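Local coordinates for meso-diaminopimelate dehydrogenase (PDB 3WGY), which catalyses the reversible NADP-dependent oxidative deamination of meso-2,6-diaminopimelate, and in this engineered variant binds the branched 2-oxo acid 4-methyl-2-oxovalerate, at residues D94-G97 against R98-Q101; F103-M106 against D107-K111; L180-R184 against S185-C189. The protein carries 6 engineered substitutions. One frame throughout, in Å; residues are numbered along the deposited sequence.

Interaction 1 (D94-G97 against R98-Q101)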
loop_
_atom_site.group_PDB
_atom_site.type_symbol
_atom_site.label_atom_id
_atom_site.label_comp_id
_atom_site.label_asym_id
_atom_site.label_seq_id
_atom_site.Cartn_x
_atom_site.Cartn_y
_atom_site.Cartn_z
ATOM N N ASP B 94 -6.017 -18.062 6.905
ATOM C CA ASP B 94 -5.301 -17.958 5.630
ATOM C C ASP B 94 -5.651 -18.928 4.506
ATOM O O ASP B 94 -4.910 -19.015 3.520
ATOM C CB ASP B 94 -3.787 -18.033 5.864
ATOM C CG ASP B 94 -3.352 -19.365 6.454
ATOM O OD1 ASP B 94 -3.991 -20.391 6.139
ATOM O OD2 ASP B 94 -2.363 -19.384 7.221
ATOM N N ASN B 95 -6.750 -19.662 4.632
ATOM C CA ASN B 95 -7.118 -20.585 3.565
ATOM C C ASN B 95 -7.947 -19.824 2.531
ATOM O O ASN B 95 -9.177 -19.796 2.601
ATOM C CB ASN B 95 -7.918 -21.765 4.116
ATOM C CG ASN B 95 -8.001 -22.915 3.131
ATOM O OD1 ASN B 95 -8.485 -22.753 2.008
ATOM N ND2 ASN B 95 -7.521 -24.082 3.543
ATOM N N HIS B 96 -7.255 -19.199 1.583
ATOM C CA HIS B 96 -7.887 -18.405 0.534
ATOM C C HIS B 96 -9.131 -19.039 -0.081
ATOM O O HIS B 96 -10.158 -18.374 -0.247
ATOM C CB HIS B 96 -6.869 -18.108 -0.566
ATOM C CG HIS B 96 -5.741 -17.222 -0.123
ATOM N ND1 HIS B 96 -5.899 -15.864 0.076
ATOM C CD2 HIS B 96 -4.448 -17.501 0.164
ATOM C CE1 HIS B 96 -4.747 -15.346 0.460
ATOM N NE2 HIS B 96 -3.853 -16.317 0.524
ATOM N N GLY B 97 -9.037 -20.322 -0.421
ATOM C CA GLY B 97 -10.163 -21.010 -1.024
ATOM C C GLY B 97 -11.385 -21.111 -0.131
ATOM O O GLY B 97 -12.514 -21.108 -0.615
ATOM N N ARG B 98 -11.175 -21.196 1.176
ATOM C CA ARG B 98 -12.293 -21.305 2.101
ATOM C C ARG B 98 -12.669 -19.971 2.741
ATOM O O ARG B 98 -13.538 -19.925 3.606
ATOM C CB ARG B 98 -11.972 -22.332 3.193
ATOM C CG ARG B 98 -11.913 -23.778 2.699
ATOM C CD ARG B 98 -13.303 -24.299 2.325
ATOM N NE ARG B 98 -13.825 -25.268 3.291
ATOM C CZ ARG B 98 -13.349 -26.504 3.447
ATOM N NH1 ARG B 98 -13.884 -27.317 4.351
ATOM N NH2 ARG B 98 -12.342 -26.933 2.698
ATOM N N ILE B 99 -12.024 -18.888 2.311
ATOM C CA ILE B 99 -12.310 -17.568 2.867
ATOM C C ILE B 99 -13.779 -17.150 2.731
ATOM O O ILE B 99 -14.385 -16.685 3.696
ATOM C CB ILE B 99 -11.378 -16.481 2.246
ATOM C CG1 ILE B 99 -10.047 -16.462 2.999
ATOM C CG2 ILE B 99 -12.035 -15.107 2.307
ATOM C CD1 ILE B 99 -9.065 -15.399 2.525
ATOM N N PRO B 100 -14.371 -17.305 1.534
ATOM C CA PRO B 100 -15.776 -16.920 1.358
ATOM C C PRO B 100 -16.678 -17.556 2.412
ATOM O O PRO B 100 -17.555 -16.901 2.976
ATOM C CB PRO B 100 -16.093 -17.422 -0.046
ATOM C CG PRO B 100 -14.791 -17.227 -0.757
ATOM C CD PRO B 100 -13.791 -17.756 0.255
ATOM N N GLN B 101 -16.445 -18.837 2.673
ATOM C CA GLN B 101 -17.227 -19.592 3.644
ATOM C C GLN B 101 -16.966 -19.141 5.076
ATOM O O GLN B 101 -17.886 -19.083 5.891
ATOM C CB GLN B 101 -16.910 -21.082 3.512
ATOM C CG GLN B 101 -17.728 -21.988 4.413
ATOM C CD GLN B 101 -16.868 -22.778 5.379
ATOM O OE1 GLN B 101 -17.188 -23.915 5.716
ATOM N NE2 GLN B 101 -15.772 -22.174 5.839
#
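Arg98 N is gripped by two oxygens of Asn95, one from the backbone and one from the side chain. The shorter bond runs from Arg98 N to Asn95 O at 2.8 Å, with the donor standing well above the carbonyl plane. The second, from Arg98 N to Asn95 OD1, is 3.2 Å long and bent to 138°. With CG anti to the backbone N (chi1 -165°), the Asn95 amide lies beside its own carbonyl carbon, and OD1 can lean over the turn to the same N-H. A short polar side chain suits this place, since its oxygen supplements the backbone acceptor. One residue further on, Ile99 N bonds to His96 O at 3.2 Å, again from above the carbonyl plane.

These bonds wind the 3-10 turn that leads into helix 99-113, which follows strand 88-90 in the Rossmann-type half of the fold, the half that probably binds the nucleotide cofactor. Gly97 continues this turn with helical backbone angles, and Pro100 sits in the first turn of the helix, where its missing N-H costs little; its CD lies 3.7 Å from both His96 O and Gly97 O.

Around the polar core the packing is light. Asn95 and Arg98 run side by side, OD1 of Asn95 lying 3.6 Å from CG of Arg98, while the amide and guanidinium planes are turned 65° apart. Ile99 reaches back alongside His96, its CD1 4.0 Å from His96 ND1. That nitrogen bonds to Leu326 O of the second subunit, and the buried, apolar Ile99 packs on the same residue.

Interaction 2 (F103-M106 against D107-K111)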
loop_
_atom_site.group_PDB
_atom_site.type_symbol
_atom_site.label_atom_id
_atom_site.label_comp_id
_atom_site.label_asym_id
_atom_site.label_seq_id
_atom_site.Cartn_x
_atom_site.Cartn_y
_atom_site.Cartn_z
ATOM N N PHE B 103 -16.121 -16.236 5.971
ATOM C CA PHE B 103 -16.775 -14.940 6.085
ATOM C C PHE B 103 -18.239 -15.100 6.484
ATOM O O PHE B 103 -18.690 -14.520 7.471
ATOM C CB PHE B 103 -16.696 -14.182 4.758
ATOM C CG PHE B 103 -17.216 -12.778 4.841
ATOM C CD1 PHE B 103 -16.491 -11.798 5.509
ATOM C CD2 PHE B 103 -18.453 -12.445 4.301
ATOM C CE1 PHE B 103 -16.989 -10.507 5.643
ATOM C CE2 PHE B 103 -18.965 -11.155 4.429
ATOM C CZ PHE B 103 -18.229 -10.184 5.103
ATOM N N GLU B 104 -18.981 -15.884 5.711
ATOM C CA GLU B 104 -20.396 -16.103 5.997
ATOM C C GLU B 104 -20.614 -16.588 7.425
ATOM O O GLU B 104 -21.435 -16.032 8.154
ATOM C CB GLU B 104 -20.992 -17.121 5.021
ATOM C CG GLU B 104 -21.083 -16.635 3.586
ATOM C CD GLU B 104 -21.899 -15.360 3.449
ATOM O OE1 GLU B 104 -23.081 -15.354 3.861
ATOM O OE2 GLU B 104 -21.355 -14.363 2.924
ATOM N N ARG B 105 -19.868 -17.619 7.819
ATOM C CA ARG B 105 -19.984 -18.193 9.158
ATOM C C ARG B 105 -19.788 -17.130 10.236
ATOM O O ARG B 105 -20.624 -16.964 11.130
ATOM C CB ARG B 105 -18.948 -19.313 9.352
ATOM C CG ARG B 105 -18.978 -19.978 10.737
ATOM C CD ARG B 105 -19.651 -21.356 10.697
ATOM N NE ARG B 105 -20.406 -21.658 11.918
ATOM C CZ ARG B 105 -19.927 -22.301 12.980
ATOM N NH1 ARG B 105 -18.671 -22.735 13.001
ATOM N NH2 ARG B 105 -20.712 -22.509 14.032
ATOM N N MET B 106 -18.674 -16.413 10.147
ATOM C CA MET B 106 -18.365 -15.378 11.123
ATOM C C MET B 106 -19.339 -14.204 11.065
ATOM O O MET B 106 -19.618 -13.575 12.086
ATOM C CB MET B 106 -16.939 -14.872 10.909
ATOM C CG MET B 106 -15.872 -15.929 11.111
ATOM S SD MET B 106 -15.807 -16.499 12.807
ATOM C CE MET B 106 -14.865 -15.208 13.598
ATOM N N ASP B 107 -19.851 -13.913 9.873
ATOM C CA ASP B 107 -20.788 -12.806 9.693
ATOM C C ASP B 107 -22.087 -13.071 10.446
ATOM O O ASP B 107 -22.580 -12.207 11.174
ATOM C CB ASP B 107 -21.076 -12.591 8.202
ATOM C CG ASP B 107 -21.858 -11.314 7.938
ATOM O OD1 ASP B 107 -21.511 -10.267 8.526
ATOM O OD2 ASP B 107 -22.815 -11.353 7.132
ATOM N N GLU B 108 -22.636 -14.269 10.277
ATOM C CA GLU B 108 -23.871 -14.641 10.957
ATOM C C GLU B 108 -23.701 -14.541 12.471
ATOM O O GLU B 108 -24.450 -13.838 13.147
ATOM C CB GLU B 108 -24.273 -16.070 10.581
ATOM C CG GLU B 108 -24.607 -16.958 11.780
ATOM C CD GLU B 108 -25.046 -18.347 11.375
ATOM O OE1 GLU B 108 -26.133 -18.466 10.768
ATOM O OE2 GLU B 108 -24.304 -19.315 11.657
ATOM N N ILE B 109 -22.705 -15.250 12.990
ATOM C CA ILE B 109 -22.427 -15.268 14.419
ATOM C C ILE B 109 -22.154 -13.879 14.977
ATOM O O ILE B 109 -22.632 -13.536 16.058
ATOM C CB ILE B 109 -21.225 -16.175 14.717
ATOM C CG1 ILE B 109 -21.522 -17.592 14.217
ATOM C CG2 ILE B 109 -20.934 -16.176 16.205
ATOM C CD1 ILE B 109 -20.293 -18.402 13.878
ATOM N N SER B 110 -21.381 -13.084 14.241
ATOM C CA SER B 110 -21.048 -11.731 14.671
ATOM C C SER B 110 -22.304 -10.877 14.837
ATOM O O SER B 110 -22.553 -10.318 15.909
ATOM C CB SER B 110 -20.109 -11.073 13.655
ATOM O OG SER B 110 -18.896 -11.796 13.550
ATOM N N LYS B 111 -23.090 -10.773 13.771
ATOM C CA LYS B 111 -24.317 -9.984 13.816
ATOM C C LYS B 111 -25.229 -10.476 14.936
ATOM O O LYS B 111 -25.609 -9.716 15.825
ATOM C CB LYS B 111 -25.045 -10.060 12.468
ATOM C CG LYS B 111 -24.375 -9.243 11.365
ATOM C CD LYS B 111 -25.121 -9.347 10.040
ATOM C CE LYS B 111 -24.476 -8.455 8.991
ATOM N NZ LYS B 111 -25.067 -8.633 7.637
#
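Arg105 and Ile109, one turn apart on the same helix, meet although Arg105 sets out away from the following turn, because its chain bends back; Ile109 points toward it. CG of Arg105 is anti to its own N (chi1 179°), and bends further out bring the guanidinium back over Ile109. In Ile109 the CG1 branch lies beside the backbone N (chi1 -59°), which turns CD1 toward the preceding turn. CD1 therefore sits over one face of the guanidinium, 3.6 Å above its plane and toward the rim, and 3.8 Å from CG of Arg105. Arginine suits such a place: its aliphatic part and flat face cover a hydrophobic neighbour while its charge stays in the exposed region, where Glu108 OE2 is 4.6 Å from Arg105 NE, too far for a salt bridge.

The backbone beneath is regular. Asp107 N bonds to Phe103 O at 2.7 Å, and Glu108 N to Glu104 O at 3.0 Å, nearly straight at 169°. Ser110 N likewise bonds to Met106 O. Ser110 OG is modelled implausibly close to that oxygen, so a bond there is doubtful; the small hydroxyl fits this buried spot and hydrogen-bonds to Ser117 OG.

Asp107 projects from the helix to accept a hydrogen bond from Ala302 N, and its OD2 makes a long salt bridge of 3.6 Å with Lys111 NZ. Buried Met106 and Ile109 pack on Pro81 of helix 80-84, and Phe103 makes a cation-pi contact with Arg322 of the second subunit. This is an amphipathic alpha-helix, the crossover of the beta-alpha-beta unit 88-90, 99-113 and 116-118 in a Rossmann-type parallel sheet.

Interaction 3 (L180-R184 against S185-C189)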
loop_
_atom_site.group_PDB
_atom_site.type_symbol
_atom_site.label_atom_id
_atom_site.label_comp_id
_atom_site.label_asym_id
_atom_site.label_seq_id
_atom_site.Cartn_x
_atom_site.Cartn_y
_atom_site.Cartn_z
ATOM N N LEU B 180 10.933 -11.618 -11.602
ATOM C CA LEU B 180 10.718 -10.362 -10.894
ATOM C C LEU B 180 11.117 -9.195 -11.780
ATOM O O LEU B 180 10.379 -8.217 -11.893
ATOM C CB LEU B 180 11.516 -10.318 -9.587
ATOM C CG LEU B 180 10.997 -11.128 -8.394
ATOM C CD1 LEU B 180 11.983 -10.990 -7.237
ATOM C CD2 LEU B 180 9.606 -10.634 -7.973
ATOM N N ASP B 181 12.278 -9.306 -12.420
ATOM C CA ASP B 181 12.761 -8.247 -13.299
ATOM C C ASP B 181 11.802 -8.024 -14.460
ATOM O O ASP B 181 11.507 -6.883 -14.813
ATOM C CB ASP B 181 14.155 -8.588 -13.841
ATOM C CG ASP B 181 15.217 -8.635 -12.746
ATOM O OD1 ASP B 181 14.873 -8.510 -11.549
ATOM O OD2 ASP B 181 16.403 -8.799 -13.086
ATOM N N LYS B 182 11.313 -9.111 -15.053
ATOM C CA LYS B 182 10.381 -8.985 -16.166
ATOM C C LYS B 182 9.069 -8.373 -15.705
ATOM O O LYS B 182 8.492 -7.544 -16.400
ATOM C CB LYS B 182 10.139 -10.346 -16.824
ATOM C CG LYS B 182 11.385 -10.947 -17.485
ATOM C CD LYS B 182 12.121 -9.932 -18.376
ATOM C CE LYS B 182 13.027 -9.011 -17.551
ATOM N NZ LYS B 182 13.586 -7.869 -18.324
ATOM N N ALA B 183 8.598 -8.770 -14.531
ATOM C CA ALA B 183 7.363 -8.207 -14.008
ATOM C C ALA B 183 7.584 -6.711 -13.808
ATOM O O ALA B 183 6.803 -5.888 -14.279
ATOM C CB ALA B 183 6.995 -8.866 -12.683
ATOM N N ARG B 184 8.670 -6.370 -13.116
ATOM C CA ARG B 184 9.006 -4.978 -12.836
ATOM C C ARG B 184 9.250 -4.162 -14.091
ATOM O O ARG B 184 9.113 -2.937 -14.075
ATOM C CB ARG B 184 10.237 -4.902 -11.940
ATOM C CG ARG B 184 9.970 -5.268 -10.512
ATOM C CD ARG B 184 11.266 -5.596 -9.815
ATOM N NE ARG B 184 11.071 -5.786 -8.387
ATOM C CZ ARG B 184 11.939 -6.400 -7.600
ATOM N NH1 ARG B 184 13.061 -6.892 -8.110
ATOM N NH2 ARG B 184 11.691 -6.506 -6.301
ATOM N N SER B 185 9.645 -4.823 -15.174
ATOM C CA SER B 185 9.856 -4.098 -16.412
ATOM C C SER B 185 8.436 -3.795 -16.870
ATOM O O SER B 185 7.482 -4.314 -16.299
ATOM C CB SER B 185 10.580 -4.969 -17.446
ATOM O OG SER B 185 9.741 -6.006 -17.913
ATOM N N GLY B 186 8.269 -2.965 -17.885
ATOM C CA GLY B 186 6.912 -2.670 -18.314
ATOM C C GLY B 186 6.262 -3.716 -19.209
ATOM O O GLY B 186 5.047 -3.679 -19.431
ATOM N N GLU B 187 7.055 -4.657 -19.718
ATOM C CA GLU B 187 6.532 -5.677 -20.621
ATOM C C GLU B 187 5.532 -6.629 -19.969
ATOM O O GLU B 187 5.840 -7.312 -18.991
ATOM C CB GLU B 187 7.680 -6.473 -21.247
ATOM C CG GLU B 187 8.297 -7.510 -20.337
ATOM C CD GLU B 187 9.410 -8.284 -21.013
ATOM O OE1 GLU B 187 10.497 -7.698 -21.221
ATOM O OE2 GLU B 187 9.197 -9.474 -21.341
ATOM N N GLN B 188 4.326 -6.670 -20.525
ATOM C CA GLN B 188 3.278 -7.534 -20.000
ATOM C C GLN B 188 3.516 -8.986 -20.381
ATOM O O GLN B 188 4.073 -9.278 -21.437
ATOM C CB GLN B 188 1.907 -7.073 -20.510
ATOM C CG GLN B 188 1.116 -6.238 -19.499
ATOM C CD GLN B 188 -0.129 -5.585 -20.100
ATOM O OE1 GLN B 188 -0.027 -4.708 -20.960
ATOM N NE2 GLN B 188 -1.307 -6.015 -19.645
ATOM N N CYS B 189 3.095 -9.896 -19.509
ATOM C CA CYS B 189 3.257 -11.320 -19.754
ATOM C C CYS B 189 2.639 -12.125 -18.629
ATOM O O CYS B 189 2.392 -11.607 -17.539
ATOM C CB CYS B 189 4.739 -11.679 -19.855
ATOM S SG CYS B 189 5.643 -11.369 -18.331
HETATM O O HOH W 1 5.414 -6.272 -16.687
#
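Ser185 folds back against the last turn of helix 177-184, and here the contact is tight. Its N-H bonds to Asp181 O at 2.8 Å, closing the final alpha-helical turn, and makes a weak, bent bond to Lys182 O. The hydroxyl is hydrogen-bonded to that same oxygen, Ser185 OG to Lys182 O, at a very short 2.5 Å that should be read with caution. This follows from the torsion (chi1 70°) that holds OG between the backbone N and the carbonyl carbon. Serine suits a helix end, because its short hydroxyl can reach a carbonyl left over as the helix stops.

The outer side is looser. Lys182 and Glu187 pass each other at an angle, with CD of Lys182 4.0 Å from OE1 of Glu187. Their charged ends, Lys182 NZ and Glu187 OE1, stay 4.2 Å apart, so any attraction is probably modest. A water links the two backbones, 2.8 Å from Ala183 O and 2.6 Å from Glu187 O.

Small Ala183 lets the helix lie close to Ile254 of strand 249-258 and His145 of strand 142-147, while Arg184 extends over the sheet to a salt bridge with Glu268 of strand 264-273.

How the interactions relate
From the N terminus, the chain first meets interaction 1, where the loop after strand 88-90 closes into helix 99-113. Interaction 2 follows at once on that same helix, its centre 14 Å further on, and carries it toward strand 116-118. Both lie on the Rossmann-type half; interaction 1 meets the second subunit through several residues, interaction 2 through Phe103. Interaction 3 comes much later, where helix 177-184 ends in a loop beside the antiparallel sheet of the C-terminal domain; its centre is 29 Å from that of interaction 1 and 40 Å from that of interaction 2. All three are local turns in series, so none encloses or crosses another.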